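Local coordinates for protein xylulose kinase (Bifidobacterium adolescentis ATCC 15703, PDB 3I8B) that probably transfers a phosphate from ATP to D-xylulose, giving D-xylulose 5-phosphate, as a member of the FGGY family of carbohydrate kinases, at residues V147-E152 with V220-A224; G40-P45 with D89-D95; C329-R335 with Y370-T376; Y308-V314 with L417-L421. All coordinates share one frame; numbering follows the deposited sequence.

Contact 1. Residues V147-E152 with V220-A224; sequences VAWVAE and VLEAA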
loop_
_atom_site.group_PDB
_atom_site.type_symbol
_atom_site.label_atom_id
_atom_site.label_comp_id
_atom_site.label_asym_id
_atom_site.label_seq_id
_atom_site.Cartn_x
_atom_site.Cartn_y
_atom_site.Cartn_z
ATOM N N VAL A 147 5.941 16.843 -1.275
ATOM C CA VAL A 147 6.913 17.743 -1.879
ATOM C C VAL A 147 6.259 19.092 -2.138
ATOM O O VAL A 147 6.840 20.125 -1.844
ATOM C CB VAL A 147 7.489 17.180 -3.186
ATOM C CG1 VAL A 147 8.473 18.188 -3.815
ATOM C CG2 VAL A 147 8.165 15.824 -2.925
ATOM N N ALA A 148 5.045 19.061 -2.677
ATOM C CA ALA A 148 4.219 20.261 -2.825
ATOM C C ALA A 148 4.077 21.048 -1.523
ATOM O O ALA A 148 4.220 22.270 -1.504
ATOM C CB ALA A 148 2.849 19.888 -3.346
ATOM N N TRP A 149 3.787 20.342 -0.439
ATOM C CA TRP A 149 3.574 20.975 0.845
ATOM C C TRP A 149 4.853 21.669 1.305
ATOM O O TRP A 149 4.821 22.782 1.848
ATOM C CB TRP A 149 3.117 19.944 1.885
ATOM C CG TRP A 149 2.920 20.554 3.242
ATOM C CD1 TRP A 149 1.743 20.980 3.787
ATOM C CD2 TRP A 149 3.938 20.837 4.211
ATOM N NE1 TRP A 149 1.962 21.500 5.038
ATOM C CE2 TRP A 149 3.300 21.418 5.326
ATOM C CE3 TRP A 149 5.327 20.629 4.254
ATOM C CZ2 TRP A 149 4.003 21.812 6.466
ATOM C CZ3 TRP A 149 6.024 21.023 5.378
ATOM C CH2 TRP A 149 5.360 21.608 6.472
ATOM N N VAL A 150 5.983 21.003 1.089
ATOM C CA VAL A 150 7.271 21.555 1.478
ATOM C C VAL A 150 7.587 22.803 0.655
ATOM O O VAL A 150 8.147 23.771 1.176
ATOM C CB VAL A 150 8.415 20.522 1.326
ATOM C CG1 VAL A 150 9.754 21.178 1.632
ATOM C CG2 VAL A 150 8.179 19.327 2.250
ATOM N N ALA A 151 7.237 22.783 -0.630
ATOM C CA ALA A 151 7.469 23.964 -1.465
ATOM C C ALA A 151 6.622 25.126 -0.965
ATOM O O ALA A 151 7.059 26.276 -0.965
ATOM C CB ALA A 151 7.162 23.675 -2.925
ATOM N N GLU A 152 5.412 24.824 -0.529
ATOM C CA GLU A 152 4.496 25.877 -0.095
ATOM C C GLU A 152 4.850 26.413 1.295
ATOM O O GLU A 152 4.785 27.617 1.539
ATOM C CB GLU A 152 3.045 25.385 -0.143
ATOM C CG GLU A 152 2.004 26.401 0.325
ATOM C CD GLU A 152 1.950 27.659 -0.536
ATOM O OE1 GLU A 152 1.466 28.705 -0.036
ATOM O OE2 GLU A 152 2.397 27.608 -1.703
ATOM N N VAL A 220 4.919 21.448 -8.828
ATOM C CA VAL A 220 4.770 21.796 -7.410
ATOM C C VAL A 220 5.908 22.659 -6.864
ATOM O O VAL A 220 5.738 23.337 -5.851
ATOM C CB VAL A 220 4.547 20.549 -6.512
ATOM C CG1 VAL A 220 3.455 19.669 -7.111
ATOM C CG2 VAL A 220 5.854 19.759 -6.317
ATOM N N LEU A 221 7.060 22.630 -7.534
ATOM C CA LEU A 221 8.205 23.455 -7.150
ATOM C C LEU A 221 8.010 24.920 -7.559
ATOM O O LEU A 221 8.654 25.825 -7.021
ATOM C CB LEU A 221 9.494 22.921 -7.787
ATOM C CG LEU A 221 9.983 21.565 -7.262
ATOM C CD1 LEU A 221 11.259 21.099 -7.966
ATOM C CD2 LEU A 221 10.174 21.584 -5.725
ATOM N N GLU A 222 7.130 25.134 -8.527
ATOM C CA GLU A 222 6.907 26.462 -9.093
ATOM C C GLU A 222 6.568 27.487 -8.022
ATOM O O GLU A 222 7.016 28.634 -8.098
ATOM C CB GLU A 222 5.789 26.393 -10.141
ATOM C CG GLU A 222 5.535 27.656 -10.947
ATOM C CD GLU A 222 4.883 27.328 -12.285
ATOM O OE1 GLU A 222 5.541 26.690 -13.143
ATOM O OE2 GLU A 222 3.709 27.678 -12.467
ATOM N N ALA A 223 5.794 27.059 -7.024
ATOM C CA ALA A 223 5.367 27.932 -5.939
ATOM C C ALA A 223 6.538 28.569 -5.213
ATOM O O ALA A 223 6.454 29.719 -4.783
ATOM C CB ALA A 223 4.496 27.172 -4.944
ATOM N N ALA A 224 7.626 27.819 -5.059
ATOM C CA ALA A 224 8.782 28.340 -4.341
ATOM C C ALA A 224 9.822 29.000 -5.256
ATOM O O ALA A 224 10.541 29.899 -4.825
ATOM C CB ALA A 224 9.435 27.236 -3.470
HETATM O O HOH W 1 3.479 23.633 -4.270
#

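Contact 2. Residues G40-P45 with D89-D95; sequences GTSVDP and DAMLWND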
loop_
_atom_site.group_PDB
_atom_site.type_symbol
_atom_site.label_atom_id
_atom_site.label_comp_id
_atom_site.label_asym_id
_atom_site.label_seq_id
_atom_site.Cartn_x
_atom_site.Cartn_y
_atom_site.Cartn_z
ATOM N N GLY A 40 3.950 8.901 15.355
ATOM C CA GLY A 40 3.906 10.121 14.573
ATOM C C GLY A 40 3.688 9.867 13.096
ATOM O O GLY A 40 4.055 8.808 12.561
ATOM N N THR A 41 3.094 10.857 12.432
ATOM C CA THR A 41 2.784 10.779 11.009
ATOM C C THR A 41 3.891 11.456 10.203
ATOM O O THR A 41 3.842 11.520 8.971
ATOM C CB THR A 41 1.442 11.462 10.710
ATOM O OG1 THR A 41 1.509 12.839 11.112
ATOM C CG2 THR A 41 0.331 10.767 11.475
ATOM N N SER A 42 4.870 11.983 10.928
ATOM C CA SER A 42 6.111 12.488 10.359
ATOM C C SER A 42 7.250 12.026 11.283
ATOM O O SER A 42 7.036 11.848 12.483
ATOM C CB SER A 42 6.076 14.016 10.255
ATOM O OG SER A 42 5.220 14.446 9.197
ATOM N N VAL A 43 8.450 11.823 10.743
ATOM C CA VAL A 43 9.519 11.239 11.553
ATOM C C VAL A 43 10.912 11.431 10.950
ATOM O O VAL A 43 11.066 11.563 9.745
ATOM C CB VAL A 43 9.246 9.729 11.815
ATOM C CG1 VAL A 43 9.391 8.929 10.531
ATOM C CG2 VAL A 43 10.171 9.182 12.911
ATOM N N ASP A 44 11.918 11.483 11.809
ATOM C CA ASP A 44 13.311 11.552 11.380
ATOM C C ASP A 44 13.786 10.147 10.988
ATOM O O ASP A 44 13.811 9.241 11.831
ATOM C CB ASP A 44 14.155 12.088 12.540
ATOM C CG ASP A 44 15.615 12.288 12.173
ATOM O OD1 ASP A 44 16.065 11.805 11.113
ATOM O OD2 ASP A 44 16.330 12.933 12.968
ATOM N N PRO A 45 14.156 9.955 9.713
ATOM C CA PRO A 45 14.587 8.627 9.246
ATOM C C PRO A 45 15.739 8.025 10.062
ATOM O O PRO A 45 15.921 6.801 10.032
ATOM C CB PRO A 45 15.026 8.896 7.805
ATOM C CG PRO A 45 14.143 10.053 7.379
ATOM C CD PRO A 45 14.071 10.926 8.604
ATOM N N ASP A 89 11.943 16.324 8.398
ATOM C CA ASP A 89 11.298 15.043 8.700
ATOM C C ASP A 89 10.558 14.407 7.524
ATOM O O ASP A 89 9.961 15.088 6.704
ATOM C CB ASP A 89 10.340 15.183 9.884
ATOM C CG ASP A 89 11.053 15.122 11.221
ATOM O OD1 ASP A 89 12.297 15.187 11.255
ATOM O OD2 ASP A 89 10.354 15.012 12.238
ATOM N N ALA A 90 10.609 13.081 7.447
ATOM C CA ALA A 90 9.853 12.387 6.435
ATOM C C ALA A 90 8.392 12.556 6.757
ATOM O O ALA A 90 7.993 12.468 7.923
ATOM C CB ALA A 90 10.237 10.898 6.389
HETATM N N MSE A 91 7.593 12.817 5.726
HETATM C CA MSE A 91 6.148 12.930 5.900
HETATM C C MSE A 91 5.500 11.691 5.325
HETATM O O MSE A 91 5.695 11.360 4.151
HETATM C CB MSE A 91 5.623 14.187 5.207
HETATM C CG MSE A 91 6.363 15.439 5.651
HETATM SE SE MSE A 91 5.834 17.001 4.598
HETATM C CE MSE A 91 3.985 17.177 5.269
ATOM N N LEU A 92 4.723 11.017 6.163
ATOM C CA LEU A 92 4.330 9.640 5.925
ATOM C C LEU A 92 2.953 9.495 5.289
ATOM O O LEU A 92 2.208 10.485 5.141
ATOM C CB LEU A 92 4.405 8.862 7.247
ATOM C CG LEU A 92 5.754 8.953 7.971
ATOM C CD1 LEU A 92 5.808 7.991 9.187
ATOM C CD2 LEU A 92 6.907 8.675 6.995
ATOM N N TRP A 93 2.618 8.261 4.916
ATOM C CA TRP A 93 1.351 7.969 4.245
ATOM C C TRP A 93 0.144 8.509 5.025
ATOM O O TRP A 93 -0.882 8.859 4.429
ATOM C CB TRP A 93 1.178 6.462 4.041
ATOM C CG TRP A 93 1.005 5.728 5.347
ATOM C CD1 TRP A 93 1.992 5.341 6.199
ATOM C CD2 TRP A 93 -0.235 5.327 5.957
ATOM N NE1 TRP A 93 1.451 4.713 7.298
ATOM C CE2 TRP A 93 0.089 4.689 7.176
ATOM C CE3 TRP A 93 -1.580 5.434 5.587
ATOM C CZ2 TRP A 93 -0.887 4.157 8.034
ATOM C CZ3 TRP A 93 -2.556 4.910 6.448
ATOM C CH2 TRP A 93 -2.200 4.280 7.655
ATOM N N ASN A 94 0.268 8.563 6.348
ATOM C CA ASN A 94 -0.843 8.978 7.209
ATOM C C ASN A 94 -0.760 10.417 7.703
ATOM O O ASN A 94 -1.587 10.850 8.505
ATOM C CB ASN A 94 -1.023 8.024 8.399
ATOM C CG ASN A 94 0.255 7.843 9.215
ATOM O OD1 ASN A 94 1.308 8.357 8.862
ATOM N ND2 ASN A 94 0.152 7.118 10.324
ATOM N N ASP A 95 0.251 11.148 7.251
ATOM C CA ASP A 95 0.262 12.595 7.431
ATOM C C ASP A 95 -0.865 13.191 6.592
ATOM O O ASP A 95 -1.038 12.833 5.425
ATOM C CB ASP A 95 1.593 13.195 6.980
ATOM C CG ASP A 95 1.526 14.713 6.819
ATOM O OD1 ASP A 95 1.500 15.409 7.850
ATOM O OD2 ASP A 95 1.517 15.209 5.659
HETATM O O HOH W 2 1.909 6.982 12.731
HETATM O O HOH W 3 2.749 14.766 10.001
#

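Contact 3. Residues C329-R335 with Y370-T376; sequences CTINGSR and YFDGERT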
loop_
_atom_site.group_PDB
_atom_site.type_symbol
_atom_site.label_atom_id
_atom_site.label_comp_id
_atom_site.label_asym_id
_atom_site.label_seq_id
_atom_site.Cartn_x
_atom_site.Cartn_y
_atom_site.Cartn_z
ATOM N N CYS A 329 -8.907 1.281 -1.045
ATOM C CA CYS A 329 -9.026 1.537 0.386
ATOM C C CYS A 329 -10.455 1.892 0.784
ATOM O O CYS A 329 -11.120 2.666 0.104
ATOM C CB CYS A 329 -8.082 2.659 0.821
ATOM S SG CYS A 329 -6.358 2.290 0.502
ATOM N N THR A 330 -10.922 1.304 1.881
ATOM C CA THR A 330 -12.213 1.658 2.445
ATOM C C THR A 330 -12.010 2.239 3.845
ATOM O O THR A 330 -11.309 1.657 4.677
ATOM C CB THR A 330 -13.160 0.438 2.489
ATOM O OG1 THR A 330 -12.448 -0.712 2.976
ATOM C CG2 THR A 330 -13.716 0.136 1.097
ATOM N N ILE A 331 -12.597 3.401 4.100
ATOM C CA ILE A 331 -12.541 4.002 5.432
ATOM C C ILE A 331 -13.192 3.065 6.430
ATOM O O ILE A 331 -12.701 2.853 7.540
ATOM C CB ILE A 331 -13.334 5.316 5.487
ATOM C CG1 ILE A 331 -12.769 6.333 4.491
ATOM C CG2 ILE A 331 -13.346 5.859 6.918
ATOM C CD1 ILE A 331 -11.447 6.918 4.919
ATOM N N ASN A 332 -14.311 2.495 6.010
ATOM C CA ASN A 332 -15.126 1.703 6.909
ATOM C C ASN A 332 -14.945 0.205 6.747
ATOM O O ASN A 332 -15.477 -0.417 5.823
ATOM C CB ASN A 332 -16.588 2.116 6.775
ATOM C CG ASN A 332 -16.795 3.568 7.150
ATOM O OD1 ASN A 332 -16.847 3.910 8.330
ATOM N ND2 ASN A 332 -16.869 4.435 6.149
ATOM N N GLY A 333 -14.181 -0.366 7.666
ATOM C CA GLY A 333 -14.024 -1.804 7.720
ATOM C C GLY A 333 -14.651 -2.287 9.006
ATOM O O GLY A 333 -15.850 -2.147 9.214
ATOM N N SER A 334 -13.814 -2.831 9.876
ATOM C CA SER A 334 -14.242 -3.337 11.163
ATOM C C SER A 334 -14.959 -2.268 11.988
ATOM O O SER A 334 -15.822 -2.588 12.808
ATOM C CB SER A 334 -13.023 -3.851 11.928
ATOM O OG SER A 334 -13.406 -4.345 13.183
ATOM N N ARG A 335 -14.605 -1.001 11.781
ATOM C CA ARG A 335 -15.245 0.070 12.543
ATOM C C ARG A 335 -16.773 0.023 12.403
ATOM O O ARG A 335 -17.492 0.388 13.324
ATOM C CB ARG A 335 -14.698 1.443 12.149
ATOM C CG ARG A 335 -15.001 1.852 10.719
ATOM C CD ARG A 335 -14.225 3.099 10.356
ATOM N NE ARG A 335 -14.568 4.213 11.231
ATOM C CZ ARG A 335 -13.933 5.381 11.235
ATOM N NH1 ARG A 335 -12.914 5.581 10.408
ATOM N NH2 ARG A 335 -14.319 6.354 12.052
ATOM N N TYR A 370 -21.096 4.325 4.919
ATOM C CA TYR A 370 -20.114 5.379 4.680
ATOM C C TYR A 370 -19.965 6.301 5.895
ATOM O O TYR A 370 -20.010 7.525 5.776
ATOM C CB TYR A 370 -20.454 6.185 3.421
ATOM C CG TYR A 370 -20.545 5.365 2.149
ATOM C CD1 TYR A 370 -20.030 4.070 2.083
ATOM C CD2 TYR A 370 -21.121 5.895 1.002
ATOM C CE1 TYR A 370 -20.111 3.320 0.914
ATOM C CE2 TYR A 370 -21.202 5.161 -0.158
ATOM C CZ TYR A 370 -20.699 3.880 -0.198
ATOM O OH TYR A 370 -20.791 3.170 -1.365
ATOM N N PHE A 371 -19.784 5.711 7.069
ATOM C CA PHE A 371 -19.545 6.506 8.264
ATOM C C PHE A 371 -18.351 7.401 8.002
ATOM O O PHE A 371 -17.258 6.907 7.721
ATOM C CB PHE A 371 -19.272 5.604 9.463
ATOM C CG PHE A 371 -20.420 4.714 9.815
ATOM C CD1 PHE A 371 -21.466 5.184 10.590
ATOM C CD2 PHE A 371 -20.464 3.406 9.358
ATOM C CE1 PHE A 371 -22.530 4.368 10.914
ATOM C CE2 PHE A 371 -21.528 2.581 9.678
ATOM C CZ PHE A 371 -22.563 3.062 10.453
ATOM N N ASP A 372 -18.557 8.712 8.066
ATOM C CA ASP A 372 -17.464 9.655 7.832
ATOM C C ASP A 372 -16.950 9.619 6.389
ATOM O O ASP A 372 -15.776 9.880 6.134
ATOM C CB ASP A 372 -16.316 9.376 8.812
ATOM C CG ASP A 372 -16.782 9.357 10.262
ATOM O OD1 ASP A 372 -16.996 10.446 10.833
ATOM O OD2 ASP A 372 -16.945 8.255 10.829
ATOM N N GLY A 373 -17.831 9.295 5.447
ATOM C CA GLY A 373 -17.475 9.262 4.038
ATOM C C GLY A 373 -16.826 7.954 3.612
ATOM O O GLY A 373 -16.807 6.989 4.379
ATOM N N GLU A 374 -16.319 7.911 2.382
ATOM C CA GLU A 374 -15.558 6.752 1.905
ATOM C C GLU A 374 -14.483 7.133 0.900
ATOM O O GLU A 374 -14.618 8.138 0.177
ATOM C CB GLU A 374 -16.466 5.678 1.284
ATOM C CG GLU A 374 -16.768 4.480 2.192
ATOM C CD GLU A 374 -15.521 3.779 2.694
ATOM O OE1 GLU A 374 -14.436 3.981 2.096
ATOM O OE2 GLU A 374 -15.627 3.024 3.685
ATOM N N ARG A 375 -13.414 6.331 0.881
ATOM C CA ARG A 375 -12.385 6.398 -0.143
ATOM C C ARG A 375 -12.879 5.658 -1.391
ATOM O O ARG A 375 -12.725 6.136 -2.512
ATOM C CB ARG A 375 -11.093 5.733 0.351
ATOM C CG ARG A 375 -10.209 6.575 1.261
ATOM C CD ARG A 375 -9.302 7.532 0.470
ATOM N NE ARG A 375 -8.437 6.842 -0.495
ATOM C CZ ARG A 375 -7.196 6.422 -0.244
ATOM N NH1 ARG A 375 -6.647 6.612 0.950
ATOM N NH2 ARG A 375 -6.493 5.815 -1.196
ATOM N N THR A 376 -13.469 4.481 -1.186
ATOM C CA THR A 376 -13.990 3.681 -2.289
ATOM C C THR A 376 -15.422 3.255 -1.965
ATOM O O THR A 376 -15.641 2.513 -1.003
ATOM C CB THR A 376 -13.115 2.426 -2.533
ATOM O OG1 THR A 376 -11.747 2.813 -2.728
ATOM C CG2 THR A 376 -13.593 1.660 -3.760
HETATM O O HOH W 4 -17.011 0.341 3.679
#

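Contact 4. Residues Y308-V314 with L417-L421; sequences YDLTGAV and LIRSL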
loop_
_atom_site.group_PDB
_atom_site.type_symbol
_atom_site.label_atom_id
_atom_site.label_comp_id
_atom_site.label_asym_id
_atom_site.label_seq_id
_atom_site.Cartn_x
_atom_site.Cartn_y
_atom_site.Cartn_z
ATOM N N TYR A 308 -7.209 1.577 -14.570
ATOM C CA TYR A 308 -7.496 3.011 -14.561
ATOM C C TYR A 308 -8.909 3.325 -14.056
ATOM O O TYR A 308 -9.856 3.334 -14.828
ATOM C CB TYR A 308 -7.309 3.585 -15.971
ATOM C CG TYR A 308 -5.891 3.516 -16.489
ATOM C CD1 TYR A 308 -4.944 4.440 -16.083
ATOM C CD2 TYR A 308 -5.503 2.532 -17.398
ATOM C CE1 TYR A 308 -3.644 4.383 -16.539
ATOM C CE2 TYR A 308 -4.199 2.469 -17.872
ATOM C CZ TYR A 308 -3.277 3.401 -17.439
ATOM O OH TYR A 308 -1.984 3.364 -17.896
ATOM N N ASP A 309 -9.048 3.574 -12.761
ATOM C CA ASP A 309 -10.322 4.034 -12.218
ATOM C C ASP A 309 -10.443 5.559 -12.377
ATOM O O ASP A 309 -9.984 6.309 -11.524
ATOM C CB ASP A 309 -10.458 3.629 -10.748
ATOM C CG ASP A 309 -11.695 4.228 -10.089
ATOM O OD1 ASP A 309 -12.559 4.769 -10.818
ATOM O OD2 ASP A 309 -11.793 4.160 -8.843
ATOM N N LEU A 310 -11.054 6.002 -13.478
ATOM C CA LEU A 310 -11.149 7.428 -13.814
ATOM C C LEU A 310 -11.822 8.235 -12.714
ATOM O O LEU A 310 -11.741 9.467 -12.666
ATOM C CB LEU A 310 -11.896 7.621 -15.141
ATOM C CG LEU A 310 -11.277 6.877 -16.325
ATOM C CD1 LEU A 310 -11.997 7.214 -17.632
ATOM C CD2 LEU A 310 -9.779 7.174 -16.421
ATOM N N THR A 311 -12.479 7.507 -11.830
ATOM C CA THR A 311 -13.155 8.044 -10.662
ATOM C C THR A 311 -12.179 8.492 -9.565
ATOM O O THR A 311 -12.484 9.383 -8.772
ATOM C CB THR A 311 -14.075 6.945 -10.113
ATOM O OG1 THR A 311 -15.435 7.243 -10.441
ATOM C CG2 THR A 311 -13.896 6.762 -8.636
ATOM N N GLY A 312 -11.011 7.853 -9.511
ATOM C CA GLY A 312 -9.997 8.200 -8.533
ATOM C C GLY A 312 -10.213 7.561 -7.172
ATOM O O GLY A 312 -9.685 8.043 -6.165
ATOM N N ALA A 313 -10.996 6.485 -7.132
ATOM C CA ALA A 313 -11.163 5.716 -5.905
ATOM C C ALA A 313 -10.061 4.656 -5.806
ATOM O O ALA A 313 -9.297 4.604 -4.839
ATOM C CB ALA A 313 -12.534 5.051 -5.868
ATOM N N VAL A 314 -10.003 3.799 -6.811
ATOM C CA VAL A 314 -9.012 2.741 -6.824
ATOM C C VAL A 314 -7.676 3.287 -7.310
ATOM O O VAL A 314 -7.585 3.860 -8.393
ATOM C CB VAL A 314 -9.459 1.548 -7.699
ATOM C CG1 VAL A 314 -8.576 0.341 -7.429
ATOM C CG2 VAL A 314 -10.912 1.204 -7.419
ATOM N N LEU A 417 -15.777 -3.144 -8.539
ATOM C CA LEU A 417 -15.139 -1.981 -9.134
ATOM C C LEU A 417 -13.794 -2.363 -9.765
ATOM O O LEU A 417 -13.480 -1.957 -10.892
ATOM C CB LEU A 417 -14.945 -0.910 -8.080
ATOM C CG LEU A 417 -14.350 0.417 -8.529
ATOM C CD1 LEU A 417 -15.204 1.056 -9.603
ATOM C CD2 LEU A 417 -14.228 1.335 -7.330
ATOM N N ILE A 418 -12.993 -3.143 -9.044
ATOM C CA ILE A 418 -11.711 -3.594 -9.594
ATOM C C ILE A 418 -11.929 -4.423 -10.857
ATOM O O ILE A 418 -11.285 -4.191 -11.873
ATOM C CB ILE A 418 -10.866 -4.356 -8.553
ATOM C CG1 ILE A 418 -10.380 -3.373 -7.483
ATOM C CG2 ILE A 418 -9.687 -5.079 -9.243
ATOM C CD1 ILE A 418 -9.717 -4.001 -6.263
ATOM N N ARG A 419 -12.870 -5.360 -10.806
ATOM C CA ARG A 419 -13.263 -6.108 -11.995
ATOM C C ARG A 419 -13.638 -5.197 -13.159
ATOM O O ARG A 419 -13.291 -5.473 -14.309
ATOM C CB ARG A 419 -14.427 -7.056 -11.685
ATOM C CG ARG A 419 -14.086 -8.181 -10.748
ATOM C CD ARG A 419 -15.272 -9.124 -10.582
ATOM N NE ARG A 419 -14.894 -10.370 -9.928
ATOM C CZ ARG A 419 -15.414 -10.812 -8.789
ATOM N NH1 ARG A 419 -16.351 -10.115 -8.161
ATOM N NH2 ARG A 419 -14.998 -11.962 -8.280
ATOM N N SER A 420 -14.329 -4.099 -12.855
ATOM C CA SER A 420 -14.785 -3.167 -13.880
ATOM C C SER A 420 -13.616 -2.452 -14.561
ATOM O O SER A 420 -13.761 -1.937 -15.672
ATOM C CB SER A 420 -15.764 -2.142 -13.293
ATOM O OG SER A 420 -15.067 -1.037 -12.739
ATOM N N LEU A 421 -12.463 -2.434 -13.900
ATOM C CA LEU A 421 -11.246 -1.866 -14.488
ATOM C C LEU A 421 -10.536 -2.869 -15.411
ATOM O O LEU A 421 -9.441 -2.604 -15.907
ATOM C CB LEU A 421 -10.280 -1.399 -13.391
ATOM C CG LEU A 421 -10.855 -0.460 -12.329
ATOM C CD1 LEU A 421 -9.795 -0.102 -11.292
ATOM C CD2 LEU A 421 -11.452 0.804 -12.954
HETATM O O HOH W 5 -8.536 -0.076 -16.536
#

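Contact 1. Residues V147-E152 with V220-A224
A148 and A151 pack against V220 and A224 where helices 143-153 and 214-225 lie side by side, the two short segments inclined by 9° and running in the same direction with axes 7.8 Å apart. This is a close parallel helix pair within the N-terminal FGGY domain, and alanine suits it because a single methyl group lets the backbones approach. A148 CB meets V220 CB at 3.7 Å, while A151 CB points at the backbone and comes to 3.3 Å from V220 O. One turn on, A224 CB sits 3.6 Å from A151 O. V147 meets the same valine with a branch: with CG1 opposite the backbone N (chi1 178°), that methyl arrives at 3.9 Å from V220 CG2, the two side chains crossing nearly at right angles. L221 adds CD2 to V147 CG1, and V158 of the short helix 155-158 covers A151, L221 and A224. Helix 214-225 is kinked here: A224 N bonds to L221 O, three residues back, instead of V220 O, four back. V220 O accepts from a water at 2.8 Å, and the same water oxygen lies 3.2 Å from A148 O, to which it also donates.

Contact 2. Residues G40-P45 with D89-D95
V43 and A90 carry the tight part of this contact, joined by a pair of backbone hydrogen bonds: V43 N to A90 O at 2.9 Å and A90 N to V43 O at 2.8 Å. L92 N then reaches T41 O at 3.0 Å, coming in somewhat off the plane of that carbonyl. On the face shared by V43 and A90 the packing is apolar. V43 CG1 lies between the backbone N and the carbonyl carbon (chi1 69°), which brings this branch to 3.9 Å from L92 CD1, and W48 of helix 46-58 covers V43, A90 and L92. The backbone bonds belong to a small two-stranded antiparallel sheet, strands 42-43 and 90-91, within the N-terminal FGGY domain; S42 and selenomethionine M91 are its non-hydrogen-bonded pair. At the V43-D44 end the fit is looser. D89 lays its carboxylate flat over one face of the V43-D44 peptide, a contact and not a hydrogen bond (OD1 3.8 Å from D44 N), while D44 OD1 accepts from S46 N. With an alanine at D89 this peptide would probably lose its cover and be left more open to water. At the opposite end T41 packs against N94 and D95, its CG2 3.5 Å from N94 O, with waters beside it: one links G40 O to N94 ND2, and another is hydrogen-bonded to T41 OG1, S42 OG and D95 OD1, while D95 OD2 forms a salt bridge with K146. A side chain at G40 would run into the preceding carbonyl, hence glycine. N94 OD1, 3.6 Å from T41 CB, is buried without a polar partner in the model.

Contact 3. Residues C329-R335 with Y370-T376
E374 holds I331 and N332 by their backbone: I331 N donates to OE1 at 2.8 Å and N332 N to OE2 at 2.7 Å, both on the syn sides of the carboxylate. Its target is the loop that leaves strand 324-330 in the C-terminal FGGY domain; a bend of E374 at chi2 (-56°) turns the carboxylate up to these two N-H groups. R375 N reaches OE1 on the anti side, and N332 ND2 descends on OE2 from above the carboxylate plane at 3.1 Å. A water, also bonded to N332 O, donates to OE2 as well. So many donors are consistent with an ionised carboxylate, and glutamate suits the place because both oxygens must accept. A glutamine at E374 puts an NH2 where one oxygen was, which would probably leave I331 N or N332 N facing another donor without its mate. In the next shell, N332 ND2 gives its second bond to F371 O at 3.0 Å, with that oxygen in the amide plane. N332 OD1 lies at the edge of the F371 ring. F371 and D372 are the middle residues of a type II turn closed by G373 N to Y370 O; a CB on G373 would strike the preceding carbonyl. The Y370 ring lays one face on E374 CB, and Y502 and R506 of helix 496-506 pack on that tyrosine. Farther out, D372 OD2 pairs with R335 NH2 by charge alone. Beyond E374, T376 OG1 donates to C329 O at 2.9 Å, and C329 CB sits 4.0 Å above the centre of the R375 guanidinium.

Contact 4. Residues Y308-V314 with L417-L421
D309 OD2 is gripped by two backbone N-H groups: V314 N comes in almost straight (175°) at 2.7 Å on the anti side of the carboxylate, and A313 N arrives from above its plane at 3.0 Å. With CG opposite the backbone N (chi1 173°), the carboxylate is directed back across its own loop, which suits an aspartate, short enough to bond the chain that returns to it. The same residue faces the helix with its aliphatic part. L421 CD2 lies 3.5 Å from D309 CA, and it is about as near to Y308 O. The loop includes a type I turn from D309 to G312, whose last residue has a positive phi that glycine adopts easily. It leads into strand 315-318, an outermost strand of the mixed sheet of the C-terminal FGGY domain, and the contact fastens this edge to the last turn of helix 396-420. V314 is the centre of the apolar part, and its beta-branch lets it serve several neighbours. CG2 presses on L417 CD2 at 3.3 Å, tighter than an ordinary carbon contact, the two side chains lying alongside and pointing opposite ways. CG1 turns to I418 CG1 at 4.1 Å, the two running roughly perpendicular, and CB meets L421 CD1. P326 of strand 324-330 packs against both V314 and I418. Near the helix end, S420 OG donates to L417 O at 2.6 Å. A water bridges the two segments, accepting from Y308 N and donating to L421 O at 2.8 Å.

The four contacts form two pairs, one in each half of the kinase. Contacts 1 and 2, in the N-terminal domain, meet through selenomethionine M91, whose SE lies 3.7 Å from W149 CE3. Contacts 3 and 4, in the C-terminal domain, meet where T376 CG2 comes 3.6 Å from L417 CD2; both segments of contact 3 fall between those of contact 4 in the sequence. Contacts 2 and 3 do not touch, their nearest atoms about 7 Å apart. Both border the probable sugar site: the side chains of L92 and R375 each lie about 7 Å from that of H75, predicted to bind the substrate, and the side chain of C329 lies about 9 Å from that of D274, the predicted proton acceptor.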